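Local coordinates for protein glycerate dehydrogenase/glyoxylate reductase (PDB 2CUK) that probably reduces hydroxypyruvate and glyoxylate with NAD(P)H, as a member of the D-isomer specific 2-hydroxyacid dehydrogenase family, at residues Y172-P177 with Y182-L187; L105-L110 with Q157-R162. All blocks are in the same frame, centred on the assembly; numbering follows the deposited sequence.

Both contacts lie in the NAD-binding Rossmann domain, and along the chain they follow one another without nesting. Helix 99-114 comes first. Interaction 2 closes a long loop when residues 157-162, on helix 154-165, which follows strand 146-150, pack against residues 105-110. The chain then turns into strand 169-173, at whose end interaction 1 closes a short loop, with 182-187 folding back on 172-177 just before helix 187-193. The centres are about 17 Å apart, yet the contacts meet where the Y182 hydroxyl packs on A160 and K161. Together they join helix 99-114, helix 154-165 and the outermost strand 169-173 of the parallel sheet.

Interaction 1 of 2, residues Y172-P177 with Y182-L187; sequences YHARTP and YPFLSL
A short loop folds back along the end of an edge strand: residues 182-187 pair with Y172 and H173 where strand 169-173, outermost in the parallel sheet of the Rossmann domain, runs out before helix 187-193. A single beta bridge joins Y172 and F184. The amide N of Y172 donates to P183 O at 3.1 Å, and L185 N returns a nearly straight bond to Y172 O (2.8 Å, 174° at the hydrogen). H173 adds a side-chain bond to this pairing. With CG anti to the backbone N (chi1 173°), its ring is brought beside L185 and L187, and ND1 donates in the ring plane to a lone pair of L185 O at 2.8 Å, while CB of L187 makes a CH-pi contact over a ring face. S186, at the N-cap of helix 187-193, bonds through OG to E189 N, and the H173 contacts fall just at this helix start.

Y172, H173 and F184 also form an aromatic cluster. The ring of F184 meets Y172 as an offset edge-to-face pair with planes at 71°, its CD1 lying 3.3 Å from Y172 CE1. P177 lies over one face of the phenylalanine, its CG above the ring centre in a CH-pi contact, and A174 O approaches the ring edge in plane. F184 is thus held between the strand end and the turn that follows it. The tyrosine ring also meets CB of Y182, whose own ring leads away to V170, M152 and helix 154-165. The Y172 hydroxyl is hydrogen-bonded to K178 N, and at the edge of its ring, in plane, a water lies 2.5 Å from Y172 OH and donates to Y182 O at 2.8 Å.

Interaction 2 of 2, residues L105-L110 with Q157-R162; sequences LTLALL and QAVAKR
Helices 105-110 and 157-162 cross at -49°, their axes 10.1 Å apart at closest approach, with L107 and V159 the nearest pair of CA atoms. They belong to helix 99-114 and helix 154-165 of the Rossmann domain, the latter beginning within a glycine-rich segment consistent with the GxGxxG motif of dinucleotide-binding folds. Four buried side chains make the contact. V159 splits its two methyls: CG1, anti to the backbone N (chi1 171°), meets L107 CD2 at 3.7 Å, while CG2 lies 3.9 Å from T106 CG2. T106 crosses V159 at about a right angle and bonds through OG1 to T102 O and T228. L107 lies against the aliphatic part of R162, its CG 3.7 Å from R162 CB, and also packs on F166 of the second subunit.

From CG to NE the arginine chain is extended, and its far end turns polar. NH1 donates to A158 O at 3.0 Å from above the carbonyl plane, opposite the face used by R162 N, and NE and NH2 form salt bridges with D104 and E100 of helix 99-114. A leucine in place of R162 would probably leave both carboxylates without their cationic mate. Between the two segments the touch is apolar, whereas the charge of R162, paired with D104, just before 105-110, and E100, about a turn earlier, ties the same two helices ionically.

Interaction 1 of 2, residues Y172-P177 with Y182-L187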
ATOM      1  N   TYR A 172      21.307   3.706   5.913  1.00 18.62           N
ATOM      2  CA  TYR A 172      21.557   2.434   5.252  1.00 20.77           C
ATOM      3  C   TYR A 172      22.882   1.781   5.590  1.00 21.32           C
ATOM      4  O   TYR A 172      23.808   2.420   6.091  1.00 22.63           O
ATOM      5  CB  TYR A 172      21.465   2.611   3.730  1.00 20.60           C
ATOM      6  CG  TYR A 172      22.677   3.270   3.095  1.00 22.02           C
ATOM      7  CD1 TYR A 172      23.656   2.506   2.452  1.00 21.62           C
ATOM      8  CD2 TYR A 172      22.847   4.650   3.143  1.00 21.22           C
ATOM      9  CE1 TYR A 172      24.775   3.107   1.867  1.00 22.69           C
ATOM     10  CE2 TYR A 172      23.961   5.262   2.567  1.00 23.91           C
ATOM     11  CZ  TYR A 172      24.920   4.487   1.930  1.00 23.98           C
ATOM     12  OH  TYR A 172      26.016   5.098   1.355  1.00 23.89           O
ATOM     13  N   HIS A 173      22.947   0.486   5.319  1.00 21.62           N
ATOM     14  CA  HIS A 173      24.156  -0.288   5.518  1.00 22.38           C
ATOM     15  C   HIS A 173      24.348  -1.062   4.227  1.00 23.40           C
ATOM     16  O   HIS A 173      23.377  -1.490   3.608  1.00 23.30           O
ATOM     17  CB  HIS A 173      24.021  -1.269   6.680  1.00 22.07           C
ATOM     18  CG  HIS A 173      25.184  -2.205   6.802  1.00 22.72           C
ATOM     19  ND1 HIS A 173      26.454  -1.772   7.122  1.00 23.80           N
ATOM     20  CD2 HIS A 173      25.286  -3.536   6.579  1.00 23.28           C
ATOM     21  CE1 HIS A 173      27.288  -2.797   7.089  1.00 22.82           C
ATOM     22  NE2 HIS A 173      26.605  -3.880   6.762  1.00 24.44           N
ATOM     23  N   ALA A 174      25.598  -1.231   3.818  1.00 23.47           N
ATOM     24  CA  ALA A 174      25.911  -1.967   2.600  1.00 24.94           C
ATOM     25  C   ALA A 174      27.372  -2.383   2.684  1.00 27.46           C
ATOM     26  O   ALA A 174      28.122  -1.859   3.512  1.00 25.57           O
ATOM     27  CB  ALA A 174      25.674  -1.091   1.377  1.00 25.28           C
ATOM     28  N   ARG A 175      27.775  -3.326   1.839  1.00 30.01           N
ATOM     29  CA  ARG A 175      29.159  -3.789   1.868  1.00 33.66           C
ATOM     30  C   ARG A 175      30.132  -2.642   1.549  1.00 33.42           C
ATOM     31  O   ARG A 175      31.309  -2.657   1.893  1.00 34.30           O
ATOM     32  CB  ARG A 175      29.312  -4.897   0.824  1.00 37.34           C
ATOM     33  CG  ARG A 175      28.317  -6.055   0.989  1.00 41.43           C
ATOM     34  CD  ARG A 175      28.181  -6.534   2.442  1.00 43.90           C
ATOM     35  NE  ARG A 175      26.783  -6.405   2.877  1.00 45.24           N
ATOM     36  CZ  ARG A 175      26.469  -6.760   4.129  1.00 46.54           C
ATOM     37  NH1 ARG A 175      27.394  -7.227   4.948  1.00 47.70           N
ATOM     38  NH2 ARG A 175      25.207  -6.623   4.550  1.00 46.68           N
ATOM     39  N   THR A 176      29.587  -1.652   0.825  1.00 33.45           N
ATOM     40  CA  THR A 176      30.346  -0.474   0.435  1.00 34.73           C
ATOM     41  C   THR A 176      29.468   0.776   0.448  1.00 34.60           C
ATOM     42  O   THR A 176      28.358   0.792  -0.068  1.00 34.94           O
ATOM     43  CB  THR A 176      30.901  -0.706  -0.971  1.00 35.54           C
ATOM     44  OG1 THR A 176      31.738  -1.864  -0.957  1.00 37.69           O
ATOM     45  CG2 THR A 176      31.733   0.501  -1.412  1.00 35.61           C
ATOM     46  N   PRO A 177      29.963   1.863   1.075  1.00 34.80           N
ATOM     47  CA  PRO A 177      29.246   3.121   1.072  1.00 35.44           C
ATOM     48  C   PRO A 177      28.969   3.623  -0.355  1.00 35.24           C
ATOM     49  O   PRO A 177      29.522   3.153  -1.341  1.00 35.73           O
ATOM     50  CB  PRO A 177      30.072   4.120   1.888  1.00 35.51           C
ATOM     51  CG  PRO A 177      31.004   3.294   2.778  1.00 35.63           C
ATOM     52  CD  PRO A 177      31.184   1.987   1.869  1.00 34.93           C
ATOM     53  N   TYR A 182      22.429  10.102   2.559  1.00 28.79           N
ATOM     54  CA  TYR A 182      21.908   9.358   3.704  1.00 27.62           C
ATOM     55  C   TYR A 182      23.053   8.847   4.566  1.00 26.44           C
ATOM     56  O   TYR A 182      24.117   8.498   4.058  1.00 26.74           O
ATOM     57  CB  TYR A 182      21.094   8.137   3.258  1.00 27.04           C
ATOM     58  CG  TYR A 182      20.159   8.356   2.091  1.00 27.78           C
ATOM     59  CD1 TYR A 182      19.114   9.278   2.160  1.00 27.90           C
ATOM     60  CD2 TYR A 182      20.302   7.611   0.925  1.00 28.42           C
ATOM     61  CE1 TYR A 182      18.234   9.447   1.090  1.00 27.32           C
ATOM     62  CE2 TYR A 182      19.435   7.772  -0.145  1.00 28.13           C
ATOM     63  CZ  TYR A 182      18.405   8.686  -0.059  1.00 27.16           C
ATOM     64  OH  TYR A 182      17.546   8.820  -1.126  1.00 29.25           O
ATOM     65  N   PRO A 183      22.849   8.802   5.890  1.00 25.31           N
ATOM     66  CA  PRO A 183      23.886   8.316   6.804  1.00 24.69           C
ATOM     67  C   PRO A 183      24.200   6.839   6.565  1.00 24.74           C
ATOM     68  O   PRO A 183      23.291   6.012   6.471  1.00 24.69           O
ATOM     69  CB  PRO A 183      23.265   8.550   8.178  1.00 24.98           C
ATOM     70  CG  PRO A 183      22.441   9.780   7.962  1.00 25.71           C
ATOM     71  CD  PRO A 183      21.775   9.486   6.633  1.00 25.02           C
ATOM     72  N   PHE A 184      25.486   6.516   6.449  1.00 23.09           N
ATOM     73  CA  PHE A 184      25.930   5.139   6.243  1.00 23.80           C
ATOM     74  C   PHE A 184      26.252   4.574   7.630  1.00 24.89           C
ATOM     75  O   PHE A 184      27.092   5.120   8.345  1.00 23.33           O
ATOM     76  CB  PHE A 184      27.186   5.108   5.366  1.00 23.49           C
ATOM     77  CG  PHE A 184      27.722   3.725   5.119  1.00 22.96           C
ATOM     78  CD1 PHE A 184      27.128   2.892   4.181  1.00 23.62           C
ATOM     79  CD2 PHE A 184      28.815   3.252   5.836  1.00 24.68           C
ATOM     80  CE1 PHE A 184      27.613   1.604   3.956  1.00 25.27           C
ATOM     81  CE2 PHE A 184      29.309   1.968   5.621  1.00 27.67           C
ATOM     82  CZ  PHE A 184      28.705   1.140   4.677  1.00 27.06           C
ATOM     83  N   LEU A 185      25.590   3.484   8.005  1.00 24.78           N
ATOM     84  CA  LEU A 185      25.800   2.890   9.324  1.00 23.64           C
ATOM     85  C   LEU A 185      26.242   1.434   9.261  1.00 22.96           C
ATOM     86  O   LEU A 185      26.119   0.773   8.231  1.00 22.76           O
ATOM     87  CB  LEU A 185      24.498   2.970  10.140  1.00 22.04           C
ATOM     88  CG  LEU A 185      23.772   4.316  10.210  1.00 23.03           C
ATOM     89  CD1 LEU A 185      22.420   4.153  10.909  1.00 24.16           C
ATOM     90  CD2 LEU A 185      24.639   5.326  10.944  1.00 25.95           C
ATOM     91  N   SER A 186      26.770   0.940  10.377  1.00 22.83           N
ATOM     92  CA  SER A 186      27.167  -0.458  10.466  1.00 21.24           C
ATOM     93  C   SER A 186      25.831  -1.181  10.628  1.00 21.01           C
ATOM     94  O   SER A 186      24.831  -0.553  10.984  1.00 20.83           O
ATOM     95  CB  SER A 186      28.029  -0.696  11.708  1.00 22.37           C
ATOM     96  OG  SER A 186      27.273  -0.469  12.890  1.00 21.53           O
ATOM     97  N   LEU A 187      25.798  -2.483  10.374  1.00 21.26           N
ATOM     98  CA  LEU A 187      24.549  -3.224  10.518  1.00 23.23           C
ATOM     99  C   LEU A 187      24.041  -3.106  11.951  1.00 24.24           C
ATOM    100  O   LEU A 187      22.847  -2.927  12.187  1.00 24.10           O
ATOM    101  CB  LEU A 187      24.748  -4.698  10.158  1.00 23.71           C
ATOM    102  CG  LEU A 187      23.512  -5.592  10.318  1.00 22.42           C
ATOM    103  CD1 LEU A 187      22.350  -5.031   9.511  1.00 23.05           C
ATOM    104  CD2 LEU A 187      23.845  -6.998   9.867  1.00 23.21           C
TER
HETATM  105  O   HOH W   1      25.959   7.499   2.156  1.00 29.88           O

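Interaction 2 of 2, residues L105-L110 with Q157-R162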
ATOM      1  N   LEU A 105       6.116  -2.482  -4.312  1.00 15.26           N
ATOM      2  CA  LEU A 105       5.517  -3.459  -3.415  1.00 17.10           C
ATOM      3  C   LEU A 105       6.176  -3.446  -2.039  1.00 16.38           C
ATOM      4  O   LEU A 105       5.568  -3.764  -1.023  1.00 17.16           O
ATOM      5  CB  LEU A 105       5.649  -4.844  -4.043  1.00 16.38           C
ATOM      6  CG  LEU A 105       4.981  -5.925  -3.190  1.00 20.69           C
ATOM      7  CD1 LEU A 105       3.594  -6.315  -3.713  1.00 20.71           C
ATOM      8  CD2 LEU A 105       5.795  -7.218  -3.128  1.00 18.34           C
ATOM      9  N   THR A 106       7.482  -3.113  -2.027  1.00 15.82           N
ATOM     10  CA  THR A 106       8.134  -2.932  -0.738  1.00 16.42           C
ATOM     11  C   THR A 106       7.380  -1.885   0.074  1.00 15.38           C
ATOM     12  O   THR A 106       7.041  -2.089   1.233  1.00 16.37           O
ATOM     13  CB  THR A 106       9.586  -2.490  -0.958  1.00 15.25           C
ATOM     14  OG1 THR A 106      10.277  -3.500  -1.700  1.00 18.03           O
ATOM     15  CG2 THR A 106      10.284  -2.304   0.395  1.00 18.13           C
ATOM     16  N   LEU A 107       7.104  -0.758  -0.569  1.00 14.03           N
ATOM     17  CA  LEU A 107       6.354   0.308   0.078  1.00 14.03           C
ATOM     18  C   LEU A 107       4.937  -0.143   0.420  1.00 13.86           C
ATOM     19  O   LEU A 107       4.416   0.198   1.474  1.00 12.33           O
ATOM     20  CB  LEU A 107       6.299   1.549  -0.819  1.00 15.77           C
ATOM     21  CG  LEU A 107       7.352   2.621  -0.520  1.00 15.88           C
ATOM     22  CD1 LEU A 107       7.073   3.216   0.848  1.00 19.17           C
ATOM     23  CD2 LEU A 107       8.754   2.023  -0.569  1.00 15.28           C
ATOM     24  N   ALA A 108       4.319  -0.915  -0.469  1.00 14.13           N
ATOM     25  CA  ALA A 108       2.962  -1.396  -0.233  1.00 12.98           C
ATOM     26  C   ALA A 108       2.918  -2.242   1.044  1.00 13.63           C
ATOM     27  O   ALA A 108       1.963  -2.163   1.815  1.00 12.88           O
ATOM     28  CB  ALA A 108       2.485  -2.215  -1.426  1.00 12.97           C
ATOM     29  N   LEU A 109       3.957  -3.047   1.259  1.00 13.86           N
ATOM     30  CA  LEU A 109       4.043  -3.904   2.440  1.00 14.47           C
ATOM     31  C   LEU A 109       4.293  -3.083   3.703  1.00 14.50           C
ATOM     32  O   LEU A 109       3.744  -3.377   4.766  1.00 14.14           O
ATOM     33  CB  LEU A 109       5.155  -4.950   2.264  1.00 14.10           C
ATOM     34  CG  LEU A 109       4.863  -6.108   1.300  1.00 17.15           C
ATOM     35  CD1 LEU A 109       6.109  -6.981   1.129  1.00 13.65           C
ATOM     36  CD2 LEU A 109       3.700  -6.937   1.838  1.00 15.96           C
ATOM     37  N   LEU A 110       5.124  -2.052   3.591  1.00 15.95           N
ATOM     38  CA  LEU A 110       5.397  -1.196   4.742  1.00 15.37           C
ATOM     39  C   LEU A 110       4.080  -0.571   5.205  1.00 15.96           C
ATOM     40  O   LEU A 110       3.748  -0.597   6.390  1.00 13.97           O
ATOM     41  CB  LEU A 110       6.397  -0.096   4.369  1.00 17.00           C
ATOM     42  CG  LEU A 110       6.556   1.060   5.368  1.00 19.02           C
ATOM     43  CD1 LEU A 110       6.827   0.522   6.766  1.00 22.03           C
ATOM     44  CD2 LEU A 110       7.682   1.967   4.918  1.00 19.94           C
ATOM     45  N   GLN A 157      17.653   2.083  -3.398  1.00 16.93           N
ATOM     46  CA  GLN A 157      17.633   3.514  -3.656  1.00 17.43           C
ATOM     47  C   GLN A 157      16.243   3.976  -4.079  1.00 17.16           C
ATOM     48  O   GLN A 157      15.820   5.076  -3.735  1.00 15.69           O
ATOM     49  CB  GLN A 157      18.662   3.865  -4.733  1.00 20.27           C
ATOM     50  CG  GLN A 157      20.106   3.683  -4.267  1.00 22.94           C
ATOM     51  CD  GLN A 157      21.117   3.967  -5.359  1.00 26.97           C
ATOM     52  OE1 GLN A 157      21.120   5.045  -5.958  1.00 26.50           O
ATOM     53  NE2 GLN A 157      21.984   2.997  -5.621  1.00 26.15           N
ATOM     54  N   ALA A 158      15.538   3.134  -4.832  1.00 16.15           N
ATOM     55  CA  ALA A 158      14.188   3.469  -5.272  1.00 17.04           C
ATOM     56  C   ALA A 158      13.271   3.482  -4.052  1.00 17.36           C
ATOM     57  O   ALA A 158      12.369   4.306  -3.956  1.00 18.52           O
ATOM     58  CB  ALA A 158      13.694   2.447  -6.286  1.00 15.02           C
ATOM     59  N   VAL A 159      13.509   2.567  -3.116  1.00 16.37           N
ATOM     60  CA  VAL A 159      12.684   2.513  -1.913  1.00 15.39           C
ATOM     61  C   VAL A 159      12.912   3.768  -1.071  1.00 15.37           C
ATOM     62  O   VAL A 159      11.959   4.386  -0.584  1.00 13.97           O
ATOM     63  CB  VAL A 159      12.995   1.243  -1.076  1.00 13.45           C
ATOM     64  CG1 VAL A 159      12.291   1.320   0.271  1.00 11.63           C
ATOM     65  CG2 VAL A 159      12.525  -0.012  -1.841  1.00 11.55           C
ATOM     66  N   ALA A 160      14.174   4.154  -0.920  1.00 16.10           N
ATOM     67  CA  ALA A 160      14.527   5.339  -0.147  1.00 16.08           C
ATOM     68  C   ALA A 160      13.852   6.590  -0.694  1.00 17.20           C
ATOM     69  O   ALA A 160      13.386   7.435   0.069  1.00 17.03           O
ATOM     70  CB  ALA A 160      16.044   5.525  -0.143  1.00 19.61           C
ATOM     71  N   LYS A 161      13.805   6.718  -2.017  1.00 17.17           N
ATOM     72  CA  LYS A 161      13.179   7.884  -2.629  1.00 18.81           C
ATOM     73  C   LYS A 161      11.707   7.965  -2.250  1.00 17.71           C
ATOM     74  O   LYS A 161      11.196   9.033  -1.911  1.00 16.50           O
ATOM     75  CB  LYS A 161      13.316   7.833  -4.155  1.00 21.46           C
ATOM     76  CG  LYS A 161      14.700   8.223  -4.686  1.00 28.60           C
ATOM     77  CD  LYS A 161      14.832   9.735  -4.901  1.00 31.38           C
ATOM     78  CE  LYS A 161      14.817  10.516  -3.591  1.00 34.94           C
ATOM     79  NZ  LYS A 161      14.757  12.000  -3.805  1.00 34.34           N
ATOM     80  N   ARG A 162      11.023   6.829  -2.315  1.00 15.96           N
ATOM     81  CA  ARG A 162       9.612   6.794  -1.967  1.00 16.84           C
ATOM     82  C   ARG A 162       9.431   7.130  -0.491  1.00 15.53           C
ATOM     83  O   ARG A 162       8.570   7.927  -0.125  1.00 16.32           O
ATOM     84  CB  ARG A 162       9.039   5.407  -2.263  1.00 16.88           C
ATOM     85  CG  ARG A 162       8.857   5.131  -3.747  1.00 19.16           C
ATOM     86  CD  ARG A 162       8.898   3.633  -4.028  1.00 19.01           C
ATOM     87  NE  ARG A 162       8.552   3.326  -5.409  1.00 20.04           N
ATOM     88  CZ  ARG A 162       9.324   3.578  -6.461  1.00 21.84           C
ATOM     89  NH1 ARG A 162      10.516   4.149  -6.308  1.00 20.37           N
ATOM     90  NH2 ARG A 162       8.890   3.271  -7.676  1.00 21.81           N
TER